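Local coordinates for sister chromatid cohesion protein (Chaetomium thermophilum, PDB 5T8V) that probably helps load the cohesin ring onto chromatin, here as the C-terminal fragment of the loader Scc2, a chain built largely of HEAT repeats, at residues I310-Q315 against W421-L427; A379-I383 against L426-L431. The contacts are given in a common frame with arbitrary orientation. Residue numbers count along the deposited sequence, not the author numbering.

Interaction 1: I310-Q315 against W421-L427; sequences IMRLVQ and WPAAELL
Residues 310-315 form the last turns of helix 305-315. Residues 421-427 run from a non-helical Trp421 (phi/psi -136/64°) through Pro422 into the first turn of helix 423-440. The short helix axes approach to 9.6 Å and cross at 94°, almost at right angles. The closest CA pair is Met311 and Ala423, 5.5 Å apart.

One hydrogen bond joins the segments. Ala423 N donates to Gln315 OE1 at 3.0 Å, so a side chain takes up a backbone NH near the beginning of the helix. The same oxygen, Gln315 OE1, lies 3.0 Å from Pro422 CD.

Met311 (m, t, p) makes a Met-aromatic contact. Met311 SD lies 4.9 Å from the centroid of the Trp421 six-membered ring, obliquely. Met311 CE sits 3.5 Å from Trp421 CB and 3.4 Å from Ala424 CB. Arg312 CG comes within 3.5 Å of Trp421 CZ3, while its guanidinium pairs with Asp259 on helix 247-267.

The remaining contacts are apolar. Val314 CG1 is 3.6 Å from Ala423 CB and 3.9 Å from Leu426 CD2. Met311 CG is 3.9 Å from Leu427 CD1. Small Ala423 lets the backbones come close.

This is near-perpendicular helix packing in the interior of a largely helical, HEAT-repeat protein.

Interaction 2: A379-I383 against L426-L431; sequences ASYVI and LLLRLL
Ile383, Leu427 and Ala379 have the most surface buried here, followed by Leu430. Both segments are helical: 379-383 is part of helix 357-391, and 426-431 is part of helix 423-440. Their short axes pass 9.3 Å apart at a signed crossing angle of -58°. The nearest CA pairs are Ala379 with Leu427 (5.5 Å), Ile383 with Leu431 (6.1 Å) and Ser380 with Leu430 (6.8 Å).

Ile383 (m, m) points at the other helix. Ile383 CD1 lies 3.5 Å from Leu427 O, 4.1 Å from Leu427 CD2 and 3.9 Å from Leu431 CD1. Ile383 CG2 is 3.9 Å from Leu431 CA.

Leu427 (m, t) leaves its backbone sideways, but its CD2 reaches across. Leu427 CD2 is 3.8 Å from Ala379 CA and 4.0 Å from Val382 CB.

Ala379 permits the close approach at its end of the contact. Ala379 CB is 3.4 Å from Leu430 CD1, 3.7 Å from Leu426 CG and 3.9 Å from Leu427 CD2. No hydrogen bond crosses the interface, which is held by apolar side chains.

Other helices border the pair. Helix 402-414 meets Leu427 through Phe412 and Leu431 through Val409. Helix 305-315 touches Val382, Leu426 and Leu427, and helix 272-282 meets Val382 through Ile276.

Both interactions use helix 423-440, and their centres are about 8 Å apart. Interaction 1 takes the start of this helix and the residues leading into it; interaction 2 takes the turns that follow. Leu426 and Leu427 serve both, so helices 305-315 and 357-391 share one hydrophobic core. These two helices also touch directly, with Ile310 CG2 3.7 Å from Val382 CG2. Interaction 1 is wholly buried yet mixes polar and aromatic contacts with apolar ones, in keeping with its place near a helix start. Interaction 2 is purely apolar across mid-helix turns, although Ser380 and Leu430 remain partly exposed.

Interaction 1: I310-Q315 against W421-L427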
loop_
_atom_site.group_PDB
_atom_site.type_symbol
_atom_site.label_atom_id
_atom_site.label_comp_id
_atom_site.label_asym_id
_atom_site.label_seq_id
_atom_site.Cartn_x
_atom_site.Cartn_y
_atom_site.Cartn_z
ATOM N N ILE A 310 32.261 -14.632 9.894
ATOM C CA ILE A 310 31.994 -14.651 8.456
ATOM C C ILE A 310 32.609 -13.426 7.794
ATOM O O ILE A 310 33.397 -13.532 6.843
ATOM C CB ILE A 310 30.478 -14.729 8.200
ATOM C CG1 ILE A 310 29.929 -16.097 8.621
ATOM C CG2 ILE A 310 30.149 -14.434 6.735
ATOM C CD1 ILE A 310 30.376 -17.263 7.749
ATOM N N MET A 311 32.264 -12.240 8.299
ATOM C CA MET A 311 32.782 -11.019 7.697
ATOM C C MET A 311 34.305 -10.995 7.734
ATOM O O MET A 311 34.951 -10.650 6.736
ATOM C CB MET A 311 32.195 -9.802 8.407
ATOM C CG MET A 311 30.674 -9.773 8.370
ATOM S SD MET A 311 29.971 -8.424 9.321
ATOM C CE MET A 311 30.387 -7.074 8.254
ATOM N N ARG A 312 34.897 -11.388 8.863
ATOM C CA ARG A 312 36.354 -11.447 8.953
ATOM C C ARG A 312 36.939 -12.329 7.857
ATOM O O ARG A 312 37.920 -11.958 7.204
ATOM C CB ARG A 312 36.776 -11.961 10.329
ATOM C CG ARG A 312 36.734 -10.909 11.421
ATOM C CD ARG A 312 37.553 -11.338 12.626
ATOM N NE ARG A 312 38.964 -11.503 12.297
ATOM C CZ ARG A 312 39.891 -11.900 13.161
ATOM N NH1 ARG A 312 39.560 -12.176 14.416
ATOM N NH2 ARG A 312 41.153 -12.022 12.771
ATOM N N LEU A 313 36.350 -13.509 7.646
ATOM C CA LEU A 313 36.807 -14.384 6.572
ATOM C C LEU A 313 36.698 -13.691 5.223
ATOM O O LEU A 313 37.558 -13.871 4.353
ATOM C CB LEU A 313 35.999 -15.683 6.566
ATOM C CG LEU A 313 36.083 -16.576 7.805
ATOM C CD1 LEU A 313 35.328 -17.875 7.561
ATOM C CD2 LEU A 313 37.523 -16.859 8.186
ATOM N N VAL A 314 35.647 -12.894 5.029
ATOM C CA VAL A 314 35.526 -12.164 3.771
ATOM C C VAL A 314 36.633 -11.124 3.635
ATOM O O VAL A 314 37.064 -10.821 2.517
ATOM C CB VAL A 314 34.133 -11.521 3.654
ATOM C CG1 VAL A 314 34.044 -10.650 2.398
ATOM C CG2 VAL A 314 33.060 -12.594 3.633
ATOM N N GLN A 315 37.115 -10.561 4.747
ATOM C CA GLN A 315 38.132 -9.514 4.668
ATOM C C GLN A 315 39.557 -10.052 4.708
ATOM O O GLN A 315 40.494 -9.288 4.450
ATOM C CB GLN A 315 37.968 -8.487 5.796
ATOM C CG GLN A 315 36.578 -8.398 6.374
ATOM C CD GLN A 315 36.309 -7.093 7.090
ATOM O OE1 GLN A 315 35.219 -6.530 6.982
ATOM N NE2 GLN A 315 37.288 -6.617 7.848
ATOM N N TRP A 421 34.280 -2.976 9.376
ATOM C CA TRP A 421 33.617 -4.143 8.793
ATOM C C TRP A 421 33.224 -3.850 7.350
ATOM O O TRP A 421 32.041 -3.832 7.001
ATOM C CB TRP A 421 32.403 -4.529 9.634
ATOM C CG TRP A 421 32.766 -4.946 11.022
ATOM C CD1 TRP A 421 32.642 -4.207 12.160
ATOM C CD2 TRP A 421 33.331 -6.203 11.417
ATOM N NE1 TRP A 421 33.090 -4.927 13.243
ATOM C CE2 TRP A 421 33.517 -6.155 12.813
ATOM C CE3 TRP A 421 33.695 -7.365 10.727
ATOM C CZ2 TRP A 421 34.048 -7.223 13.532
ATOM C CZ3 TRP A 421 34.222 -8.425 11.444
ATOM C CH2 TRP A 421 34.394 -8.346 12.832
ATOM N N PRO A 422 34.209 -3.625 6.474
ATOM C CA PRO A 422 33.889 -3.334 5.068
ATOM C C PRO A 422 33.255 -4.495 4.316
ATOM O O PRO A 422 32.757 -4.281 3.203
ATOM C CB PRO A 422 35.252 -2.962 4.466
ATOM C CG PRO A 422 36.256 -3.573 5.372
ATOM C CD PRO A 422 35.653 -3.527 6.743
ATOM N N ALA A 423 33.248 -5.706 4.874
ATOM C CA ALA A 423 32.607 -6.830 4.206
ATOM C C ALA A 423 31.088 -6.786 4.299
ATOM O O ALA A 423 30.419 -7.542 3.585
ATOM C CB ALA A 423 33.114 -8.149 4.788
ATOM N N ALA A 424 30.530 -5.931 5.157
ATOM C CA ALA A 424 29.080 -5.799 5.233
ATOM C C ALA A 424 28.505 -5.338 3.902
ATOM O O ALA A 424 27.519 -5.898 3.410
ATOM C CB ALA A 424 28.698 -4.818 6.344
ATOM N N GLU A 425 29.106 -4.308 3.302
ATOM C CA GLU A 425 28.599 -3.806 2.033
ATOM C C GLU A 425 28.759 -4.833 0.925
ATOM O O GLU A 425 27.968 -4.842 -0.022
ATOM C CB GLU A 425 29.306 -2.503 1.657
ATOM C CG GLU A 425 28.843 -1.889 0.332
ATOM C CD GLU A 425 29.521 -2.499 -0.882
ATOM O OE1 GLU A 425 30.596 -3.118 -0.721
ATOM O OE2 GLU A 425 28.975 -2.367 -1.999
ATOM N N LEU A 426 29.771 -5.695 1.011
ATOM C CA LEU A 426 29.984 -6.690 -0.035
ATOM C C LEU A 426 28.974 -7.827 0.076
ATOM O O LEU A 426 28.347 -8.217 -0.919
ATOM C CB LEU A 426 31.416 -7.223 0.041
ATOM C CG LEU A 426 31.799 -8.318 -0.957
ATOM C CD1 LEU A 426 31.479 -7.908 -2.383
ATOM C CD2 LEU A 426 33.276 -8.643 -0.816
ATOM N N LEU A 427 28.799 -8.362 1.286
ATOM C CA LEU A 427 27.793 -9.394 1.503
ATOM C C LEU A 427 26.403 -8.879 1.152
ATOM O O LEU A 427 25.637 -9.544 0.443
ATOM C CB LEU A 427 27.848 -9.866 2.954
ATOM C CG LEU A 427 29.114 -10.636 3.336
ATOM C CD1 LEU A 427 29.309 -10.631 4.837
ATOM C CD2 LEU A 427 29.033 -12.060 2.817
#

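Interaction 2: A379-I383 against L426-L431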
loop_
_atom_site.group_PDB
_atom_site.type_symbol
_atom_site.label_atom_id
_atom_site.label_comp_id
_atom_site.label_asym_id
_atom_site.label_seq_id
_atom_site.Cartn_x
_atom_site.Cartn_y
_atom_site.Cartn_z
ATOM N N ALA A 379 32.543 -13.971 -0.219
ATOM C CA ALA A 379 31.217 -13.422 0.037
ATOM C C ALA A 379 30.147 -14.224 -0.690
ATOM O O ALA A 379 29.078 -14.506 -0.133
ATOM C CB ALA A 379 31.172 -11.955 -0.385
ATOM N N SER A 380 30.430 -14.628 -1.931
ATOM C CA SER A 380 29.456 -15.395 -2.695
ATOM C C SER A 380 29.288 -16.801 -2.135
ATOM O O SER A 380 28.181 -17.342 -2.174
ATOM C CB SER A 380 29.856 -15.456 -4.166
ATOM O OG SER A 380 30.997 -16.271 -4.348
ATOM N N TYR A 381 30.359 -17.415 -1.622
ATOM C CA TYR A 381 30.192 -18.663 -0.880
ATOM C C TYR A 381 29.133 -18.493 0.202
ATOM O O TYR A 381 28.156 -19.255 0.274
ATOM C CB TYR A 381 31.520 -19.104 -0.250
ATOM C CG TYR A 381 32.621 -19.478 -1.222
ATOM C CD1 TYR A 381 32.333 -19.951 -2.493
ATOM C CD2 TYR A 381 33.959 -19.365 -0.857
ATOM C CE1 TYR A 381 33.346 -20.298 -3.375
ATOM C CE2 TYR A 381 34.975 -19.704 -1.732
ATOM C CZ TYR A 381 34.663 -20.171 -2.989
ATOM O OH TYR A 381 35.671 -20.510 -3.863
ATOM N N VAL A 382 29.299 -17.466 1.039
ATOM C CA VAL A 382 28.354 -17.237 2.131
ATOM C C VAL A 382 26.937 -17.076 1.586
ATOM O O VAL A 382 26.018 -17.826 1.943
ATOM C CB VAL A 382 28.777 -16.012 2.959
ATOM C CG1 VAL A 382 27.794 -15.766 4.098
ATOM C CG2 VAL A 382 30.187 -16.190 3.502
ATOM N N ILE A 383 26.742 -16.088 0.707
ATOM C CA ILE A 383 25.393 -15.733 0.269
ATOM C C ILE A 383 24.726 -16.913 -0.426
ATOM O O ILE A 383 23.562 -17.239 -0.161
ATOM C CB ILE A 383 25.441 -14.489 -0.638
ATOM C CG1 ILE A 383 26.022 -13.296 0.130
ATOM C CG2 ILE A 383 24.061 -14.156 -1.191
ATOM C CD1 ILE A 383 25.256 -12.914 1.391
ATOM N N LEU A 426 29.771 -5.695 1.011
ATOM C CA LEU A 426 29.984 -6.690 -0.035
ATOM C C LEU A 426 28.974 -7.827 0.076
ATOM O O LEU A 426 28.347 -8.217 -0.919
ATOM C CB LEU A 426 31.416 -7.223 0.041
ATOM C CG LEU A 426 31.799 -8.318 -0.957
ATOM C CD1 LEU A 426 31.479 -7.908 -2.383
ATOM C CD2 LEU A 426 33.276 -8.643 -0.816
ATOM N N LEU A 427 28.799 -8.362 1.286
ATOM C CA LEU A 427 27.793 -9.394 1.503
ATOM C C LEU A 427 26.403 -8.879 1.152
ATOM O O LEU A 427 25.637 -9.544 0.443
ATOM C CB LEU A 427 27.848 -9.866 2.954
ATOM C CG LEU A 427 29.114 -10.636 3.336
ATOM C CD1 LEU A 427 29.309 -10.631 4.837
ATOM C CD2 LEU A 427 29.033 -12.060 2.817
ATOM N N LEU A 428 26.065 -7.680 1.636
ATOM C CA LEU A 428 24.769 -7.088 1.320
ATOM C C LEU A 428 24.634 -6.795 -0.167
ATOM O O LEU A 428 23.536 -6.894 -0.721
ATOM C CB LEU A 428 24.570 -5.808 2.129
ATOM C CG LEU A 428 24.351 -5.989 3.630
ATOM C CD1 LEU A 428 24.515 -4.659 4.354
ATOM C CD2 LEU A 428 22.978 -6.576 3.899
ATOM N N ARG A 429 25.733 -6.424 -0.827
ATOM C CA ARG A 429 25.686 -6.151 -2.260
ATOM C C ARG A 429 25.331 -7.409 -3.039
ATOM O O ARG A 429 24.414 -7.403 -3.868
ATOM C CB ARG A 429 27.028 -5.593 -2.734
ATOM C CG ARG A 429 27.055 -5.186 -4.202
ATOM C CD ARG A 429 28.436 -5.381 -4.808
ATOM N NE ARG A 429 29.467 -4.646 -4.083
ATOM C CZ ARG A 429 30.770 -4.768 -4.308
ATOM N NH1 ARG A 429 31.215 -5.603 -5.237
ATOM N NH2 ARG A 429 31.634 -4.058 -3.597
ATOM N N LEU A 430 26.056 -8.501 -2.791
ATOM C CA LEU A 430 25.773 -9.736 -3.515
ATOM C C LEU A 430 24.388 -10.267 -3.172
ATOM O O LEU A 430 23.663 -10.753 -4.051
ATOM C CB LEU A 430 26.847 -10.777 -3.211
ATOM C CG LEU A 430 28.272 -10.353 -3.571
ATOM C CD1 LEU A 430 29.251 -11.441 -3.192
ATOM C CD2 LEU A 430 28.396 -10.024 -5.046
ATOM N N LEU A 431 23.996 -10.177 -1.901
ATOM C CA LEU A 431 22.650 -10.589 -1.523
ATOM C C LEU A 431 21.605 -9.787 -2.288
ATOM O O LEU A 431 20.633 -10.349 -2.808
ATOM C CB LEU A 431 22.466 -10.429 -0.014
ATOM C CG LEU A 431 21.439 -11.345 0.654
ATOM C CD1 LEU A 431 21.689 -11.414 2.148
ATOM C CD2 LEU A 431 20.031 -10.867 0.389
#